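Local coordinates for putative glycoside hydrolase (Bacteroides ovatus, PDB 4ONZ), which is a putative glycoside hydrolase of undetermined role, probably with the five-bladed beta-propeller fold of its clan, at residues F18-G23 with A306-F311; I63-R68 with S343-A348; A87-K90 with E94-R97; E325-H330 with L334-G339. All coordinates share one frame; numbering follows the deposited sequence.

Contact 1: F18-G23 with A306-F311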
loop_
_atom_site.group_PDB
_atom_site.type_symbol
_atom_site.label_atom_id
_atom_site.label_comp_id
_atom_site.label_asym_id
_atom_site.label_seq_id
_atom_site.Cartn_x
_atom_site.Cartn_y
_atom_site.Cartn_z
ATOM N N PHE A 18 -7.422 16.015 -0.832
ATOM C CA PHE A 18 -8.027 14.950 -1.612
ATOM C C PHE A 18 -9.519 14.967 -1.319
ATOM O O PHE A 18 -9.931 14.809 -0.167
ATOM C CB PHE A 18 -7.428 13.593 -1.258
ATOM C CG PHE A 18 -6.016 13.422 -1.712
ATOM C CD1 PHE A 18 -4.956 13.845 -0.920
ATOM C CD2 PHE A 18 -5.741 12.839 -2.934
ATOM C CE1 PHE A 18 -3.643 13.681 -1.337
ATOM C CE2 PHE A 18 -4.436 12.674 -3.358
ATOM C CZ PHE A 18 -3.385 13.102 -2.561
ATOM N N LEU A 19 -10.328 15.167 -2.354
ATOM C CA LEU A 19 -11.777 15.246 -2.183
ATOM C C LEU A 19 -12.463 14.014 -2.771
ATOM O O LEU A 19 -12.096 13.546 -3.856
ATOM C CB LEU A 19 -12.314 16.513 -2.857
ATOM C CG LEU A 19 -11.666 17.828 -2.413
ATOM C CD1 LEU A 19 -12.242 18.995 -3.209
ATOM C CD2 LEU A 19 -11.844 18.054 -0.916
ATOM N N ARG A 20 -13.460 13.501 -2.049
ATOM C CA ARG A 20 -14.235 12.350 -2.498
ATOM C C ARG A 20 -15.217 12.835 -3.574
ATOM O O ARG A 20 -16.013 13.731 -3.288
ATOM C CB ARG A 20 -15.020 11.760 -1.323
ATOM C CG ARG A 20 -14.171 11.285 -0.137
ATOM C CD ARG A 20 -15.015 11.204 1.129
ATOM N NE ARG A 20 -14.293 10.698 2.300
ATOM C CZ ARG A 20 -13.535 11.436 3.112
ATOM N NH1 ARG A 20 -13.330 12.732 2.882
ATOM N NH2 ARG A 20 -12.943 10.866 4.148
ATOM N N PRO A 21 -15.159 12.278 -4.807
ATOM C CA PRO A 21 -16.131 12.733 -5.814
ATOM C C PRO A 21 -17.532 12.304 -5.392
ATOM O O PRO A 21 -17.740 11.131 -5.062
ATOM C CB PRO A 21 -15.688 12.034 -7.107
ATOM C CG PRO A 21 -14.339 11.461 -6.831
ATOM C CD PRO A 21 -14.252 11.251 -5.348
ATOM N N GLU A 22 -18.482 13.235 -5.394
ATOM C CA GLU A 22 -19.834 12.927 -4.930
ATOM C C GLU A 22 -20.482 11.747 -5.667
ATOM O O GLU A 22 -20.430 11.649 -6.891
ATOM C CB GLU A 22 -20.751 14.156 -5.000
ATOM C CG GLU A 22 -22.040 13.972 -4.205
ATOM C CD GLU A 22 -22.922 15.205 -4.172
ATOM O OE1 GLU A 22 -23.063 15.878 -5.210
ATOM O OE2 GLU A 22 -23.498 15.486 -3.103
ATOM N N GLY A 23 -21.068 10.846 -4.879
ATOM C CA GLY A 23 -21.805 9.691 -5.366
ATOM C C GLY A 23 -21.103 8.555 -6.068
ATOM O O GLY A 23 -21.773 7.627 -6.500
ATOM N N ALA A 306 -9.563 11.222 6.984
ATOM C CA ALA A 306 -10.162 10.402 8.038
ATOM C C ALA A 306 -11.568 9.944 7.653
ATOM O O ALA A 306 -12.139 10.456 6.700
ATOM C CB ALA A 306 -10.191 11.192 9.330
ATOM N N PRO A 307 -12.123 8.951 8.374
ATOM C CA PRO A 307 -13.474 8.507 8.032
ATOM C C PRO A 307 -14.492 9.627 8.246
ATOM O O PRO A 307 -14.510 10.243 9.306
ATOM C CB PRO A 307 -13.729 7.344 8.998
ATOM C CG PRO A 307 -12.394 6.949 9.497
ATOM C CD PRO A 307 -11.558 8.181 9.490
ATOM N N GLU A 308 -15.298 9.898 7.226
ATOM C CA GLU A 308 -16.312 10.958 7.285
ATOM C C GLU A 308 -17.613 10.570 6.590
ATOM O O GLU A 308 -18.685 10.965 7.031
ATOM C CB GLU A 308 -15.783 12.250 6.652
ATOM C CG GLU A 308 -14.649 12.927 7.411
ATOM C CD GLU A 308 -15.069 13.449 8.776
ATOM O OE1 GLU A 308 -16.259 13.325 9.135
ATOM O OE2 GLU A 308 -14.201 13.990 9.491
ATOM N N ALA A 309 -17.521 9.804 5.505
ATOM C CA ALA A 309 -18.708 9.417 4.721
ATOM C C ALA A 309 -19.340 8.065 5.097
ATOM O O ALA A 309 -18.659 7.183 5.634
ATOM C CB ALA A 309 -18.363 9.448 3.241
ATOM N N PRO A 310 -20.650 7.893 4.803
ATOM C CA PRO A 310 -21.338 6.638 5.139
ATOM C C PRO A 310 -20.668 5.378 4.581
ATOM O O PRO A 310 -20.634 4.362 5.270
ATOM C CB PRO A 310 -22.733 6.815 4.521
ATOM C CG PRO A 310 -22.927 8.290 4.431
ATOM C CD PRO A 310 -21.564 8.856 4.154
ATOM N N PHE A 311 -20.109 5.452 3.369
ATOM C CA PHE A 311 -19.474 4.281 2.746
ATOM C C PHE A 311 -18.170 3.846 3.432
ATOM O O PHE A 311 -17.653 2.772 3.161
ATOM C CB PHE A 311 -19.250 4.499 1.234
ATOM C CG PHE A 311 -18.276 5.589 0.915
ATOM C CD1 PHE A 311 -16.919 5.311 0.831
ATOM C CD2 PHE A 311 -18.708 6.892 0.691
ATOM C CE1 PHE A 311 -16.009 6.308 0.545
ATOM C CE2 PHE A 311 -17.795 7.900 0.403
ATOM C CZ PHE A 311 -16.443 7.604 0.331
HETATM O O HOH W 1 -11.334 13.154 5.288
#
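Arg20 and Ala309 mark the closest approach of the two backbones, with their CA atoms 9.0 Å apart. Segment 18-23 is irregular, and segment 306-311 is loop until a 3-10 turn starts at Pro310. No backbone pairing joins them, and one long side chain spans the gap. Arg20 runs extended from CG to NE (chi3 177°), which carries its guanidinium across to the second loop. There NH2 lies 2.7 Å from Ala306 O, near the guanidinium plane. A water ties the same two residues together. It accepts from Arg20 NH2 at 3.0 Å and from Ala306 N at 3.1 Å. Glu308 CB sits over one face of the guanidinium, 4.0 Å from NH2 and offset toward the rim. Nearer the backbone, Arg20 CD approaches CZ of Phe311 obliquely at 4.0 Å, and the guanidinium and ring planes are 59° apart. The main charge partner of Arg20 is Glu312, whose OE2 forms a salt bridge with NE. OE1 of Glu312 accepts from the backbone N of Glu308 and of Ala309. The chemistry implies a surface link, polar at the guanidinium and apolar along the arginine chain, between the N-terminal loop and the loop before strand 322-330.

Contact 2: I63-R68 with S343-A348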
loop_
_atom_site.group_PDB
_atom_site.type_symbol
_atom_site.label_atom_id
_atom_site.label_comp_id
_atom_site.label_asym_id
_atom_site.label_seq_id
_atom_site.Cartn_x
_atom_site.Cartn_y
_atom_site.Cartn_z
ATOM N N ILE A 63 -5.735 3.926 -15.535
ATOM C CA ILE A 63 -5.496 3.671 -14.134
ATOM C C ILE A 63 -5.845 2.207 -13.872
ATOM O O ILE A 63 -6.889 1.712 -14.325
ATOM C CB ILE A 63 -6.350 4.587 -13.228
ATOM C CG1 ILE A 63 -5.857 6.036 -13.354
ATOM C CG2 ILE A 63 -6.264 4.131 -11.778
ATOM C CD1 ILE A 63 -6.719 7.064 -12.666
ATOM N N VAL A 64 -4.959 1.517 -13.164
ATOM C CA VAL A 64 -5.192 0.128 -12.802
ATOM C C VAL A 64 -5.161 0.020 -11.291
ATOM O O VAL A 64 -4.235 0.517 -10.650
ATOM C CB VAL A 64 -4.129 -0.820 -13.389
ATOM C CG1 VAL A 64 -4.338 -2.234 -12.857
ATOM C CG2 VAL A 64 -4.170 -0.794 -14.910
ATOM N N VAL A 65 -6.190 -0.608 -10.731
ATOM C CA VAL A 65 -6.296 -0.814 -9.300
ATOM C C VAL A 65 -6.187 -2.310 -9.061
ATOM O O VAL A 65 -6.901 -3.101 -9.678
ATOM C CB VAL A 65 -7.617 -0.254 -8.732
ATOM C CG1 VAL A 65 -7.689 -0.467 -7.235
ATOM C CG2 VAL A 65 -7.756 1.227 -9.074
ATOM N N LEU A 66 -5.261 -2.681 -8.180
ATOM C CA LEU A 66 -4.987 -4.070 -7.829
ATOM C C LEU A 66 -5.440 -4.228 -6.373
ATOM O O LEU A 66 -4.768 -3.804 -5.440
ATOM C CB LEU A 66 -3.496 -4.353 -8.019
ATOM C CG LEU A 66 -3.071 -4.261 -9.497
ATOM C CD1 LEU A 66 -1.593 -3.954 -9.684
ATOM C CD2 LEU A 66 -3.456 -5.528 -10.249
ATOM N N TYR A 67 -6.602 -4.828 -6.195
ATOM C CA TYR A 67 -7.225 -4.897 -4.885
ATOM C C TYR A 67 -7.105 -6.218 -4.151
ATOM O O TYR A 67 -7.148 -7.275 -4.753
ATOM C CB TYR A 67 -8.708 -4.527 -5.006
ATOM C CG TYR A 67 -9.530 -5.358 -5.985
ATOM C CD1 TYR A 67 -9.573 -5.038 -7.334
ATOM C CD2 TYR A 67 -10.307 -6.423 -5.554
ATOM C CE1 TYR A 67 -10.342 -5.775 -8.235
ATOM C CE2 TYR A 67 -11.089 -7.151 -6.443
ATOM C CZ TYR A 67 -11.109 -6.821 -7.782
ATOM O OH TYR A 67 -11.873 -7.561 -8.670
ATOM N N ARG A 68 -6.951 -6.137 -2.829
ATOM C CA ARG A 68 -7.014 -7.312 -1.995
ATOM C C ARG A 68 -8.453 -7.831 -1.976
ATOM O O ARG A 68 -9.385 -7.061 -1.743
ATOM C CB ARG A 68 -6.605 -6.991 -0.560
ATOM C CG ARG A 68 -6.676 -8.207 0.342
ATOM C CD ARG A 68 -6.167 -7.865 1.721
ATOM N NE ARG A 68 -6.416 -8.907 2.710
ATOM C CZ ARG A 68 -6.116 -8.775 4.001
ATOM N NH1 ARG A 68 -5.538 -7.672 4.435
ATOM N NH2 ARG A 68 -6.381 -9.751 4.863
ATOM N N SER A 343 -13.601 -3.245 3.833
ATOM C CA SER A 343 -14.407 -4.070 2.948
ATOM C C SER A 343 -14.538 -3.639 1.496
ATOM O O SER A 343 -14.796 -4.481 0.648
ATOM C CB SER A 343 -15.811 -4.220 3.530
ATOM O OG SER A 343 -16.448 -2.967 3.603
ATOM N N GLN A 344 -14.377 -2.355 1.204
ATOM C CA GLN A 344 -14.527 -1.869 -0.170
ATOM C C GLN A 344 -13.360 -0.977 -0.596
ATOM O O GLN A 344 -12.485 -0.671 0.212
ATOM C CB GLN A 344 -15.858 -1.124 -0.274
ATOM C CG GLN A 344 -17.069 -2.030 -0.078
ATOM C CD GLN A 344 -18.309 -1.264 0.340
ATOM O OE1 GLN A 344 -18.242 -0.357 1.178
ATOM N NE2 GLN A 344 -19.454 -1.632 -0.228
ATOM N N VAL A 345 -13.322 -0.601 -1.875
ATOM C CA VAL A 345 -12.302 0.332 -2.360
ATOM C C VAL A 345 -12.972 1.649 -2.715
ATOM O O VAL A 345 -14.032 1.672 -3.355
ATOM C CB VAL A 345 -11.533 -0.182 -3.587
ATOM C CG1 VAL A 345 -10.574 0.887 -4.121
ATOM C CG2 VAL A 345 -10.765 -1.459 -3.260
ATOM N N ALA A 346 -12.358 2.743 -2.272
ATOM C CA ALA A 346 -12.847 4.082 -2.565
ATOM C C ALA A 346 -11.731 4.942 -3.136
ATOM O O ALA A 346 -10.541 4.601 -3.041
ATOM C CB ALA A 346 -13.442 4.729 -1.324
ATOM N N VAL A 347 -12.130 6.069 -3.717
ATOM C CA VAL A 347 -11.192 6.985 -4.347
ATOM C C VAL A 347 -11.432 8.426 -3.896
ATOM O O VAL A 347 -12.574 8.824 -3.619
ATOM C CB VAL A 347 -11.290 6.894 -5.897
ATOM C CG1 VAL A 347 -12.632 7.414 -6.402
ATOM C CG2 VAL A 347 -10.159 7.655 -6.568
ATOM N N ALA A 348 -10.342 9.188 -3.803
ATOM C CA ALA A 348 -10.384 10.629 -3.507
ATOM C C ALA A 348 -9.364 11.263 -4.442
ATOM O O ALA A 348 -8.359 10.634 -4.801
ATOM C CB ALA A 348 -10.075 10.929 -2.046
#
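Val345 meets Val65 and Tyr67 in a purely apolar contact between two strands that belong to different sheets. The packing joins the first sheet to the last, consistent with neighbouring blades of a propeller. No hydrogen bond crosses between the segments. Their nearest CA atoms, those of Tyr67 and Val345, are 7.7 Å apart, too far for strand pairing. The closer of the two apolar touches is Val345 CG2 to Tyr67 CB, at 4.1 Å. The other methyl of Val345, CG1, faces CG1 of Val65 at 4.5 Å. Each branch of the valine therefore serves one neighbour. The Tyr67 ring takes no part in this. With chi1 at 56°, its CG sits between the backbone N and the carbonyl carbon, and the ring leads away from Val345. Polar interactions lie outside the pair. Tyr67 OH is hydrogen-bonded to Glu47 and to Arg97, which fixes the far end of the ring. Asn25 OD1 accepts from the backbone N of Val347. The contact is buried. Pro54 of strand 50-59 touches both Val65 and Val345, and Tyr337 of strand 333-340 packs on Val65 and Val347. Strand 62-70 lies between strands 50-59 and 82-89, while strand 344-350 pairs with 333-340 and, further along, with the backbone of Leu19.

Contact 3: A87-K90 with E94-R97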
loop_
_atom_site.group_PDB
_atom_site.type_symbol
_atom_site.label_atom_id
_atom_site.label_comp_id
_atom_site.label_asym_id
_atom_site.label_seq_id
_atom_site.Cartn_x
_atom_site.Cartn_y
_atom_site.Cartn_z
ATOM N N ALA A 87 -8.493 -4.279 -11.691
ATOM C CA ALA A 87 -9.537 -3.394 -12.194
ATOM C C ALA A 87 -8.845 -2.335 -13.052
ATOM O O ALA A 87 -7.787 -1.823 -12.681
ATOM C CB ALA A 87 -10.310 -2.745 -11.066
ATOM N N GLU A 88 -9.444 -2.036 -14.201
ATOM C CA GLU A 88 -8.910 -1.081 -15.168
ATOM C C GLU A 88 -9.897 0.084 -15.310
ATOM O O GLU A 88 -11.112 -0.131 -15.333
ATOM C CB GLU A 88 -8.726 -1.842 -16.469
ATOM C CG GLU A 88 -8.318 -1.072 -17.695
ATOM C CD GLU A 88 -8.225 -2.000 -18.895
ATOM O OE1 GLU A 88 -7.571 -3.058 -18.790
ATOM O OE2 GLU A 88 -8.810 -1.672 -19.937
ATOM N N SER A 89 -9.374 1.309 -15.406
ATOM C CA SER A 89 -10.205 2.506 -15.409
ATOM C C SER A 89 -9.705 3.621 -16.316
ATOM O O SER A 89 -8.544 4.014 -16.257
ATOM C CB SER A 89 -10.292 3.048 -13.981
ATOM O OG SER A 89 -11.100 4.213 -13.926
ATOM N N LYS A 90 -10.619 4.162 -17.118
ATOM C CA LYS A 90 -10.317 5.250 -18.042
ATOM C C LYS A 90 -10.133 6.576 -17.316
ATOM O O LYS A 90 -9.229 7.350 -17.635
ATOM C CB LYS A 90 -11.478 5.424 -19.027
ATOM C CG LYS A 90 -11.833 4.187 -19.838
ATOM C CD LYS A 90 -13.143 4.390 -20.588
ATOM C CE LYS A 90 -13.569 3.129 -21.322
ATOM N NZ LYS A 90 -14.901 3.285 -21.971
ATOM N N GLU A 94 -14.767 4.678 -12.958
ATOM C CA GLU A 94 -15.385 3.461 -13.477
ATOM C C GLU A 94 -14.326 2.358 -13.547
ATOM O O GLU A 94 -13.196 2.593 -13.956
ATOM C CB GLU A 94 -16.031 3.707 -14.840
ATOM C CG GLU A 94 -17.117 4.774 -14.810
ATOM C CD GLU A 94 -18.225 4.462 -13.817
ATOM O OE1 GLU A 94 -18.563 3.273 -13.643
ATOM O OE2 GLU A 94 -18.773 5.414 -13.223
HETATM N N MSE A 95 -14.702 1.156 -13.111
HETATM C CA MSE A 95 -13.781 0.025 -13.057
HETATM C C MSE A 95 -14.245 -1.145 -13.882
HETATM O O MSE A 95 -15.401 -1.549 -13.797
HETATM C CB MSE A 95 -13.688 -0.454 -11.610
HETATM C CG MSE A 95 -13.173 0.591 -10.618
HETATM SE SE MSE A 95 -11.240 0.870 -10.805
HETATM C CE MSE A 95 -11.135 2.761 -10.307
ATOM N N LYS A 96 -13.344 -1.686 -14.699
ATOM C CA LYS A 96 -13.608 -2.888 -15.490
ATOM C C LYS A 96 -12.740 -3.967 -14.849
ATOM O O LYS A 96 -11.509 -3.881 -14.897
ATOM C CB LYS A 96 -13.235 -2.655 -16.953
ATOM C CG LYS A 96 -13.448 -3.844 -17.882
ATOM C CD LYS A 96 -13.035 -3.487 -19.307
ATOM C CE LYS A 96 -12.972 -4.705 -20.216
ATOM N NZ LYS A 96 -14.259 -5.450 -20.273
ATOM N N ARG A 97 -13.379 -4.969 -14.248
ATOM C CA ARG A 97 -12.676 -6.017 -13.509
ATOM C C ARG A 97 -12.581 -7.355 -14.242
ATOM O O ARG A 97 -13.434 -7.685 -15.048
ATOM C CB ARG A 97 -13.383 -6.218 -12.165
ATOM C CG ARG A 97 -13.340 -4.969 -11.296
ATOM C CD ARG A 97 -14.479 -4.897 -10.295
ATOM N NE ARG A 97 -14.458 -5.944 -9.278
ATOM C CZ ARG A 97 -15.341 -6.011 -8.280
ATOM N NH1 ARG A 97 -16.308 -5.094 -8.159
ATOM N NH2 ARG A 97 -15.253 -6.977 -7.382
#
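Ser89 OG donates to Glu94 O at 2.6 Å, the shortest polar bond between these segments. The same hydroxyl is also bonded to the backbone N of Gly92, so it links both sides of the turn in a beta hairpin. The hairpin pairs strand 82-89 with the short strand 96-97, at one edge of a four-stranded antiparallel sheet. The oxygen of Ser89 stands opposite the backbone N (chi1 -180°), which directs it at the Glu94 carbonyl. It approaches with a tilt of 22° from the carbonyl plane.

Glu88 and Lys96 form a hydrogen-bonded antiparallel pair. Lys96 N gives a bond of 2.8 Å to Glu88 O. Glu88 N returns one of 2.9 Å to Lys96 O. Ala87 and Arg97 make the next pair, which is non-hydrogen-bonded. Their side chains touch through Ala87 CB and Arg97 CG at 3.8 Å.

The charged ends turn to other partners. Glu88 bonds to Tyr86 OH and to Lys62, and the Arg97 guanidinium pairs with Glu47. Ile28 covers the Ala87 and Arg97 side, where it also meets Met95.

Met95, present as selenomethionine, folds back over Ala87 and Ser89, its chain bent at chi2 (-74°) and again at chi3. Its SE lies 3.7 Å from Ala87 CB, and its CE reaches Ser89 CB at 3.8 Å.

Contact 4: E325-H330 with L334-G339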
loop_
_atom_site.group_PDB
_atom_site.type_symbol
_atom_site.label_atom_id
_atom_site.label_comp_id
_atom_site.label_asym_id
_atom_site.label_seq_id
_atom_site.Cartn_x
_atom_site.Cartn_y
_atom_site.Cartn_z
ATOM N N GLU A 325 -3.586 3.225 0.266
ATOM C CA GLU A 325 -2.584 2.292 -0.254
ATOM C C GLU A 325 -2.185 2.468 -1.722
ATOM O O GLU A 325 -1.178 1.887 -2.162
ATOM C CB GLU A 325 -3.096 0.877 0.037
ATOM C CG GLU A 325 -2.109 -0.274 -0.158
ATOM C CD GLU A 325 -2.631 -1.571 0.441
ATOM O OE1 GLU A 325 -3.435 -1.503 1.408
ATOM O OE2 GLU A 325 -2.248 -2.666 -0.045
ATOM N N GLY A 326 -2.953 3.263 -2.469
ATOM C CA GLY A 326 -2.648 3.539 -3.866
ATOM C C GLY A 326 -2.620 5.021 -4.156
ATOM O O GLY A 326 -3.430 5.773 -3.631
ATOM N N LEU A 327 -1.677 5.437 -4.994
ATOM C CA LEU A 327 -1.532 6.824 -5.378
ATOM C C LEU A 327 -1.057 6.896 -6.819
ATOM O O LEU A 327 0.027 6.395 -7.156
ATOM C CB LEU A 327 -0.528 7.532 -4.468
ATOM C CG LEU A 327 -0.287 9.007 -4.769
ATOM C CD1 LEU A 327 -1.563 9.831 -4.576
ATOM C CD2 LEU A 327 0.837 9.532 -3.883
ATOM N N VAL A 328 -1.857 7.525 -7.678
ATOM C CA VAL A 328 -1.488 7.641 -9.091
ATOM C C VAL A 328 -1.662 9.061 -9.603
ATOM O O VAL A 328 -2.555 9.789 -9.162
ATOM C CB VAL A 328 -2.289 6.675 -9.991
ATOM C CG1 VAL A 328 -1.973 5.227 -9.645
ATOM C CG2 VAL A 328 -3.781 6.913 -9.886
ATOM N N TYR A 329 -0.780 9.436 -10.517
ATOM C CA TYR A 329 -0.814 10.716 -11.185
ATOM C C TYR A 329 -1.453 10.452 -12.542
ATOM O O TYR A 329 -0.969 9.628 -13.315
ATOM C CB TYR A 329 0.596 11.270 -11.361
ATOM C CG TYR A 329 0.635 12.588 -12.096
ATOM C CD1 TYR A 329 0.472 13.788 -11.415
ATOM C CD2 TYR A 329 0.832 12.635 -13.467
ATOM C CE1 TYR A 329 0.509 14.997 -12.085
ATOM C CE2 TYR A 329 0.873 13.842 -14.146
ATOM C CZ TYR A 329 0.711 15.017 -13.445
ATOM O OH TYR A 329 0.742 16.219 -14.110
ATOM N N HIS A 330 -2.534 11.164 -12.832
ATOM C CA HIS A 330 -3.280 10.971 -14.066
ATOM C C HIS A 330 -3.955 12.270 -14.483
ATOM O O HIS A 330 -4.746 12.829 -13.728
ATOM C CB HIS A 330 -4.324 9.878 -13.839
ATOM C CG HIS A 330 -5.213 9.630 -15.016
ATOM N ND1 HIS A 330 -4.787 8.965 -16.142
ATOM C CD2 HIS A 330 -6.516 9.935 -15.228
ATOM C CE1 HIS A 330 -5.783 8.883 -17.008
ATOM N NE2 HIS A 330 -6.846 9.459 -16.474
ATOM N N LEU A 334 -3.983 13.844 -8.868
ATOM C CA LEU A 334 -3.567 12.708 -8.060
ATOM C C LEU A 334 -4.813 11.995 -7.563
ATOM O O LEU A 334 -5.715 12.627 -7.010
ATOM C CB LEU A 334 -2.715 13.154 -6.876
ATOM C CG LEU A 334 -1.261 13.542 -7.139
ATOM C CD1 LEU A 334 -0.668 14.146 -5.871
ATOM C CD2 LEU A 334 -0.461 12.326 -7.592
ATOM N N TYR A 335 -4.872 10.689 -7.799
ATOM C CA TYR A 335 -5.963 9.839 -7.337
ATOM C C TYR A 335 -5.454 8.940 -6.214
ATOM O O TYR A 335 -4.498 8.172 -6.398
ATOM C CB TYR A 335 -6.492 8.973 -8.478
ATOM C CG TYR A 335 -7.179 9.756 -9.582
ATOM C CD1 TYR A 335 -6.437 10.484 -10.503
ATOM C CD2 TYR A 335 -8.567 9.749 -9.715
ATOM C CE1 TYR A 335 -7.050 11.212 -11.504
ATOM C CE2 TYR A 335 -9.191 10.474 -10.723
ATOM C CZ TYR A 335 -8.425 11.201 -11.612
ATOM O OH TYR A 335 -9.031 11.927 -12.619
ATOM N N LEU A 336 -6.132 9.022 -5.074
ATOM C CA LEU A 336 -5.816 8.249 -3.875
ATOM C C LEU A 336 -6.822 7.100 -3.758
ATOM O O LEU A 336 -8.030 7.349 -3.738
ATOM C CB LEU A 336 -5.969 9.181 -2.672
ATOM C CG LEU A 336 -5.294 8.829 -1.360
ATOM C CD1 LEU A 336 -3.790 8.773 -1.576
ATOM C CD2 LEU A 336 -5.650 9.882 -0.331
ATOM N N TYR A 337 -6.335 5.865 -3.661
ATOM C CA TYR A 337 -7.192 4.691 -3.528
ATOM C C TYR A 337 -6.998 4.098 -2.157
ATOM O O TYR A 337 -5.865 3.908 -1.699
ATOM C CB TYR A 337 -6.915 3.667 -4.629
ATOM C CG TYR A 337 -7.341 4.173 -5.966
ATOM C CD1 TYR A 337 -8.661 4.062 -6.368
ATOM C CD2 TYR A 337 -6.444 4.827 -6.810
ATOM C CE1 TYR A 337 -9.075 4.564 -7.588
ATOM C CE2 TYR A 337 -6.848 5.320 -8.023
ATOM C CZ TYR A 337 -8.167 5.184 -8.408
ATOM O OH TYR A 337 -8.595 5.696 -9.602
ATOM N N TYR A 338 -8.107 3.804 -1.506
ATOM C CA TYR A 338 -8.067 3.329 -0.132
ATOM C C TYR A 338 -9.134 2.322 0.175
ATOM O O TYR A 338 -10.168 2.267 -0.506
ATOM C CB TYR A 338 -8.206 4.518 0.820
ATOM C CG TYR A 338 -9.487 5.360 0.716
ATOM C CD1 TYR A 338 -9.641 6.352 -0.271
ATOM C CD2 TYR A 338 -10.490 5.239 1.667
ATOM C CE1 TYR A 338 -10.796 7.138 -0.326
ATOM C CE2 TYR A 338 -11.637 6.015 1.617
ATOM C CZ TYR A 338 -11.790 6.962 0.630
ATOM O OH TYR A 338 -12.949 7.717 0.625
ATOM N N GLY A 339 -8.843 1.500 1.180
ATOM C CA GLY A 339 -9.785 0.546 1.691
ATOM C C GLY A 339 -10.687 1.345 2.609
ATOM O O GLY A 339 -10.206 2.164 3.410
#
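Leu327 and Leu336 both hold CG opposite the backbone N and turn CD1 by a similar chi2 near 60°, which brings their CD1 methyls to 3.9 Å. They are a non-hydrogen-bonded pair in a beta hairpin made by strands 322-330 and 333-340. The strands run antiparallel, with axes 4.7 Å apart at closest approach. Leu334 adds to the leucine side, its CD2 lying at the edge of the Tyr329 ring.

On the other side are Val328, Tyr335 and Tyr337. Val328 CG2 packs on Tyr335 CB at 3.7 Å. It also meets CE2 of Tyr337 at 3.9 Å, in the plane of that ring. Tyr337 OH is held by the carbonyl of Gly92. His330 CB touches Tyr335 CE1 at 3.8 Å, and the two rings are turned 64° apart.

Val328 and Tyr335 exchange two backbone bonds, and Tyr335 N to Val328 O is the shorter at 2.8 Å. Strand 344-350 pairs along the far edge of 333-340, so the second strand is central in a three-stranded sheet. All the touching residues are buried. Glu325 and Gly326 both face Tyr337, a classic beta bulge. Tyr337 O therefore accepts twice, from Glu325 N and from Gly326 N, each at 3.1 Å.

Along the chain, contacts 3 and 4 are nested inside the loop closed by contact 2. Contacts 1 and 2 cross. Contacts 2 and 4 are closest, with centres about 8 Å apart. They share the three-stranded sheet in which 333-340 lies between 322-330 and 344-350. The centres of contacts 2 and 3 are about 10 Å apart, and both reach the sheet holding strands 62-70 and 82-89. Contact 2 thus joins an early sheet to the last one, consistent with a propeller in which the first and last sheets are neighbours. Contact 1 lies at the surface, its centre about 14 Å from those of contacts 2 and 4. It touches both and adds the N-terminal loop, whose Leu19 pairs with strand 344-350.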